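Local coordinates for protein importin subunit beta-1 (Saccharomyces cerevisiae, PDB 5OWU) that carries proteins into the nucleus together with importin alpha, the adaptor that recognises the classical nuclear localization signal of the cargo, at residues N515-A520 and Q570-N575. Residues are numbered along the deposited sequence; the frame is centred on the assembly and turned at random.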
loop_
_atom_site.group_PDB
_atom_site.type_symbol
_atom_site.label_atom_id
_atom_site.label_comp_id
_atom_site.label_asym_id
_atom_site.label_seq_id
_atom_site.Cartn_x
_atom_site.Cartn_y
_atom_site.Cartn_z
ATOM N N ASN A 515 10.827 -20.117 -4.871
ATOM C CA ASN A 515 10.196 -19.964 -3.565
ATOM C C ASN A 515 9.450 -21.215 -3.117
ATOM O O ASN A 515 8.631 -21.147 -2.194
ATOM C CB ASN A 515 9.257 -18.756 -3.552
ATOM C CG ASN A 515 9.281 -18.026 -2.231
ATOM O OD1 ASN A 515 10.351 -17.734 -1.697
ATOM N ND2 ASN A 515 8.103 -17.738 -1.685
ATOM N N ALA A 516 9.759 -22.376 -3.707
ATOM C CA ALA A 516 9.026 -23.590 -3.354
ATOM C C ALA A 516 9.265 -24.020 -1.908
ATOM O O ALA A 516 8.353 -24.549 -1.264
ATOM C CB ALA A 516 9.396 -24.720 -4.315
ATOM N N ARG A 517 10.469 -23.818 -1.374
ATOM C CA ARG A 517 10.735 -24.266 -0.011
ATOM C C ARG A 517 10.097 -23.331 1.016
ATOM O O ARG A 517 9.387 -23.781 1.926
ATOM C CB ARG A 517 12.248 -24.383 0.206
ATOM C CG ARG A 517 12.651 -24.886 1.583
ATOM C CD ARG A 517 14.149 -25.176 1.635
ATOM N NE ARG A 517 14.962 -23.970 1.492
ATOM C CZ ARG A 517 16.269 -23.973 1.237
ATOM N NH1 ARG A 517 16.915 -25.117 1.080
ATOM N NH2 ARG A 517 16.938 -22.829 1.136
ATOM N N ALA A 518 10.314 -22.022 0.867
ATOM C CA ALA A 518 9.685 -21.055 1.764
ATOM C C ALA A 518 8.166 -21.188 1.757
ATOM O O ALA A 518 7.525 -21.157 2.820
ATOM C CB ALA A 518 10.095 -19.635 1.367
ATOM N N SER A 519 7.571 -21.342 0.570
ATOM C CA SER A 519 6.127 -21.524 0.489
ATOM C C SER A 519 5.691 -22.738 1.292
ATOM O O SER A 519 4.681 -22.688 2.012
ATOM C CB SER A 519 5.697 -21.651 -0.974
ATOM O OG SER A 519 5.967 -20.441 -1.661
ATOM N N ALA A 520 6.462 -23.829 1.221
ATOM C CA ALA A 520 6.099 -25.005 2.003
ATOM C C ALA A 520 6.129 -24.680 3.487
ATOM O O ALA A 520 5.205 -25.038 4.230
ATOM C CB ALA A 520 7.037 -26.168 1.686
ATOM N N GLN A 570 20.145 -18.033 5.312
ATOM C CA GLN A 570 19.470 -17.130 6.243
ATOM C C GLN A 570 17.954 -17.170 6.054
ATOM O O GLN A 570 17.199 -17.238 7.032
ATOM C CB GLN A 570 20.006 -15.709 6.067
ATOM C CG GLN A 570 21.318 -15.476 6.812
ATOM C CD GLN A 570 22.244 -14.488 6.117
ATOM O OE1 GLN A 570 21.865 -13.844 5.137
ATOM N NE2 GLN A 570 23.466 -14.359 6.629
ATOM N N GLU A 571 17.490 -17.123 4.800
ATOM C CA GLU A 571 16.051 -17.209 4.537
ATOM C C GLU A 571 15.479 -18.532 5.032
ATOM O O GLU A 571 14.379 -18.566 5.592
ATOM C CB GLU A 571 15.777 -17.031 3.042
ATOM C CG GLU A 571 14.340 -17.351 2.583
ATOM C CD GLU A 571 13.314 -16.342 3.079
ATOM O OE1 GLU A 571 13.716 -15.345 3.715
ATOM O OE2 GLU A 571 12.102 -16.550 2.832
ATOM N N LEU A 572 16.216 -19.634 4.845
ATOM C CA LEU A 572 15.750 -20.929 5.339
ATOM C C LEU A 572 15.632 -20.932 6.859
ATOM O O LEU A 572 14.650 -21.443 7.416
ATOM C CB LEU A 572 16.693 -22.039 4.876
ATOM C CG LEU A 572 16.470 -23.414 5.508
ATOM C CD1 LEU A 572 15.036 -23.917 5.249
ATOM C CD2 LEU A 572 17.487 -24.401 4.977
ATOM N N GLN A 573 16.625 -20.376 7.554
ATOM C CA GLN A 573 16.546 -20.333 9.011
ATOM C C GLN A 573 15.391 -19.450 9.468
ATOM O O GLN A 573 14.731 -19.748 10.468
ATOM C CB GLN A 573 17.866 -19.842 9.599
ATOM C CG GLN A 573 19.010 -20.806 9.366
ATOM C CD GLN A 573 20.281 -20.361 10.045
ATOM O OE1 GLN A 573 20.727 -19.231 9.865
ATOM N NE2 GLN A 573 20.870 -21.247 10.834
ATOM N N SER A 574 15.138 -18.356 8.748
ATOM C CA SER A 574 13.973 -17.522 9.031
ATOM C C SER A 574 12.672 -18.313 8.870
ATOM O O SER A 574 11.803 -18.282 9.750
ATOM C CB SER A 574 14.001 -16.294 8.115
ATOM O OG SER A 574 12.811 -15.531 8.209
ATOM N N ASN A 575 12.523 -19.038 7.754
ATOM C CA ASN A 575 11.338 -19.877 7.557
ATOM C C ASN A 575 11.154 -20.842 8.717
ATOM O O ASN A 575 10.046 -20.984 9.271
ATOM C CB ASN A 575 11.449 -20.669 6.246
ATOM C CG ASN A 575 11.619 -19.787 5.016
ATOM O OD1 ASN A 575 12.130 -20.244 3.991
ATOM N ND2 ASN A 575 11.202 -18.528 5.107
HETATM O O HOH W 1 13.755 -21.368 2.231
#
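Ala518 and Asn575 bring the two backbones nearest, with 6.1 Å between their CA atoms, where helices 516-520 and 570-575 run almost parallel, their axes 14° apart. The first belongs to HEAT repeat 12 and the second to HEAT repeat 13, so this is a seam between consecutive repeats of the superhelix. Asn575 lays its amide against the small methyl of Ala518, OD1 coming within 3.4 Å of Ala518 CB. That amide is held from both ends: ND2 gives a nearly straight bond (163°) to Glu571 OE2 one turn back, meeting the carboxylate from above its plane, while OD1 accepts a hydrogen bond from a water 2.6 Å away. The same water accepts from Arg517 NE at 3.0 Å, sitting at the guanidinium edge, and thus links the two helices. Arg517 leaves its helix with CG anti to the backbone N (chi1 -178°), then bends at chi3, which lays its guanidinium across Leu572, CD2 of that leucine 3.9 Å above the guanidinium plane, over its centre. Arg517 NH1 hydrogen-bonds to the backbone O of Arg509. With an alanine at Asn575, Glu571 OE2 would probably lose its amide partner and the water its acceptor on this helix, and a gap would open beside Ala518. Between the two segments the direct touches are van der Waals and the polar link runs through one water, with a weak bond from Arg517 NH2 to Ser568 OG just beyond.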